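Local coordinates for enterocine A immunity protein (Enterococcus faecium, PDB 2BL8), which confers immunity on the producing bacterium against enterocin A, a pediocin-like antimicrobial bacteriocin, at residues N4-V9 against L80-G84. Coordinates in Å, arbitrary orientation, origin at the centre of the assembly. Residue numbers count along the deposited sequence, not the author numbering.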
ATOM      1  N   ASN A   4      -7.130   7.203   7.713  1.00 31.86           N
ATOM      2  CA  ASN A   4      -6.561   8.308   6.881  1.00 27.29           C
ATOM      3  C   ASN A   4      -5.408   7.792   6.021  1.00 25.67           C
ATOM      4  O   ASN A   4      -4.412   7.288   6.544  1.00 23.06           O
ATOM      5  CB  ASN A   4      -6.085   9.444   7.791  1.00 32.23           C
ATOM      6  CG  ASN A   4      -5.415  10.568   7.023  1.00 33.77           C
ATOM      7  OD1 ASN A   4      -4.316  10.404   6.501  1.00 32.87           O
ATOM      8  ND2 ASN A   4      -6.081  11.717   6.950  1.00 36.10           N
ATOM      9  N   ALA A   5      -5.548   7.924   4.703  1.00 24.14           N
ATOM     10  CA  ALA A   5      -4.534   7.453   3.757  1.00 22.83           C
ATOM     11  C   ALA A   5      -3.139   8.028   3.998  1.00 22.16           C
ATOM     12  O   ALA A   5      -2.159   7.279   4.058  1.00 21.57           O
ATOM     13  CB  ALA A   5      -4.976   7.749   2.327  1.00 22.91           C
ATOM     14  N   LYS A   6      -3.039   9.348   4.127  1.00 20.54           N
ATOM     15  CA  LYS A   6      -1.737   9.970   4.366  1.00 20.89           C
ATOM     16  C   LYS A   6      -1.069   9.367   5.594  1.00 18.25           C
ATOM     17  O   LYS A   6       0.138   9.120   5.601  1.00 18.22           O
ATOM     18  CB  LYS A   6      -1.870  11.476   4.599  1.00 22.86           C
ATOM     19  CG  LYS A   6      -2.359  12.292   3.426  1.00 27.83           C
ATOM     20  CD  LYS A   6      -2.412  13.757   3.833  1.00 30.78           C
ATOM     21  CE  LYS A   6      -3.135  14.609   2.810  1.00 34.84           C
ATOM     22  NZ  LYS A   6      -3.234  16.032   3.255  1.00 36.82           N
ATOM     23  N   GLN A   7      -1.857   9.146   6.637  1.00 18.97           N
ATOM     24  CA  GLN A   7      -1.339   8.595   7.879  1.00 19.42           C
ATOM     25  C   GLN A   7      -0.767   7.198   7.689  1.00 17.31           C
ATOM     26  O   GLN A   7       0.329   6.900   8.160  1.00 16.82           O
ATOM     27  CB  GLN A   7      -2.439   8.560   8.942  1.00 21.29           C
ATOM     28  CG  GLN A   7      -1.937   8.254  10.343  1.00 26.33           C
ATOM     29  CD  GLN A   7      -3.051   8.262  11.372  1.00 29.45           C
ATOM     30  OE1 GLN A   7      -3.917   9.138  11.355  1.00 32.68           O
ATOM     31  NE2 GLN A   7      -3.031   7.292  12.279  1.00 32.33           N
ATOM     32  N   ILE A   8      -1.512   6.343   6.998  1.00 17.46           N
ATOM     33  CA  ILE A   8      -1.048   4.982   6.771  1.00 16.56           C
ATOM     34  C   ILE A   8       0.213   4.952   5.911  1.00 16.31           C
ATOM     35  O   ILE A   8       1.155   4.223   6.214  1.00 17.18           O
ATOM     36  CB  ILE A   8      -2.140   4.127   6.108  1.00 17.52           C
ATOM     37  CG1 ILE A   8      -3.391   4.096   6.995  1.00 17.24           C
ATOM     38  CG2 ILE A   8      -1.616   2.720   5.872  1.00 18.74           C
ATOM     39  CD1 ILE A   8      -3.165   3.534   8.374  1.00 19.27           C
ATOM     40  N   VAL A   9       0.241   5.755   4.852  1.00 16.61           N
ATOM     41  CA  VAL A   9       1.408   5.809   3.977  1.00 16.34           C
ATOM     42  C   VAL A   9       2.611   6.310   4.762  1.00 16.24           C
ATOM     43  O   VAL A   9       3.706   5.757   4.655  1.00 16.42           O
ATOM     44  CB  VAL A   9       1.168   6.747   2.773  1.00 16.73           C
ATOM     45  CG1 VAL A   9       2.469   6.983   2.022  1.00 18.47           C
ATOM     46  CG2 VAL A   9       0.137   6.134   1.841  1.00 17.47           C
ATOM     47  N   LEU A  80      -4.701   0.322   4.301  1.00 15.05           N
ATOM     48  CA  LEU A  80      -4.647   1.311   3.228  1.00 16.55           C
ATOM     49  C   LEU A  80      -5.651   0.954   2.131  1.00 16.04           C
ATOM     50  O   LEU A  80      -6.398   1.807   1.653  1.00 14.47           O
ATOM     51  CB  LEU A  80      -3.232   1.399   2.645  1.00 18.00           C
ATOM     52  CG  LEU A  80      -3.017   2.521   1.622  1.00 19.66           C
ATOM     53  CD1 LEU A  80      -3.304   3.872   2.260  1.00 21.98           C
ATOM     54  CD2 LEU A  80      -1.591   2.469   1.099  1.00 24.23           C
ATOM     55  N   SER A  81      -5.682  -0.312   1.736  1.00 15.89           N
ATOM     56  CA  SER A  81      -6.620  -0.722   0.710  1.00 15.93           C
ATOM     57  C   SER A  81      -8.060  -0.554   1.195  1.00 15.84           C
ATOM     58  O   SER A  81      -8.946  -0.201   0.414  1.00 15.98           O
ATOM     59  CB  SER A  81      -6.386  -2.174   0.316  1.00 18.00           C
ATOM     60  OG  SER A  81      -7.249  -2.522  -0.745  1.00 18.91           O
ATOM     61  N   GLU A  82      -8.295  -0.812   2.479  1.00 14.13           N
ATOM     62  CA  GLU A  82      -9.645  -0.672   3.028  1.00 15.93           C
ATOM     63  C   GLU A  82     -10.126   0.768   2.871  1.00 15.39           C
ATOM     64  O   GLU A  82     -11.302   1.015   2.581  1.00 15.41           O
ATOM     65  CB  GLU A  82      -9.670  -1.081   4.502  1.00 18.31           C
ATOM     66  CG  GLU A  82      -9.333  -2.545   4.729  1.00 27.28           C
ATOM     67  CD  GLU A  82      -9.411  -2.950   6.189  1.00 30.67           C
ATOM     68  OE1 GLU A  82      -8.780  -2.278   7.030  1.00 35.33           O
ATOM     69  OE2 GLU A  82     -10.101  -3.944   6.493  1.00 35.54           O
ATOM     70  N   ILE A  83      -9.215   1.718   3.058  1.00 14.06           N
ATOM     71  CA  ILE A  83      -9.559   3.128   2.904  1.00 15.93           C
ATOM     72  C   ILE A  83      -9.914   3.404   1.450  1.00 16.78           C
ATOM     73  O   ILE A  83     -10.865   4.131   1.161  1.00 17.69           O
ATOM     74  CB  ILE A  83      -8.381   4.035   3.317  1.00 17.30           C
ATOM     75  CG1 ILE A  83      -8.172   3.941   4.829  1.00 17.47           C
ATOM     76  CG2 ILE A  83      -8.646   5.477   2.884  1.00 18.95           C
ATOM     77  CD1 ILE A  83      -6.995   4.746   5.337  1.00 21.87           C
ATOM     78  N   GLY A  84      -9.144   2.819   0.540  1.00 16.89           N
ATOM     79  CA  GLY A  84      -9.389   3.012  -0.875  1.00 17.45           C
ATOM     80  C   GLY A  84     -10.685   2.364  -1.311  1.00 18.11           C
ATOM     81  O   GLY A  84     -11.348   2.837  -2.234  1.00 22.18           O
TER
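Start at L80, one turn before the end of helix 71-84. Its CA-to-CB bond runs sideways, yet the end of the side chain comes nearer. CB of L80 lies 3.8 Å from CG2 of I8, while its methyls reach on, CD1 to 4.2 Å from CB of A5 and CD2 to 4.1 Å from CG2 of V9. Backbones are nearest here too, with 6.2 Å between the CA atoms of L80 and A5, a spacing the small alanine permits. One turn on, the CA-to-CB bond of I83 points toward the other helix. Its extended m,t side chain carries CD1 to 3.5 Å from the backbone N of A5, 3.4 Å from N of N4 and 4.0 Å from CG1 of I8, so the isoleucine covers the opening turn of helix 5-17. Within that segment OD1 of N4 accepts a hydrogen bond from N of Q7 (2.8 Å), an Asx motif. No hydrogen bond joins the two segments; the contact is apolar, and the axes of 5-9 and 80-84 approach to 9.9 Å at 162°, nearly antiparallel. G84 closes the helix, its carbonyl hydrogen-bonded to the hydroxyl of S48. The start of the first helix is thus paired with the end of the last in an antiparallel four-helix bundle: L80 and A5 both rest on I51 of helix 48-64, while A5 and V9 also touch L38 of helix 25-38.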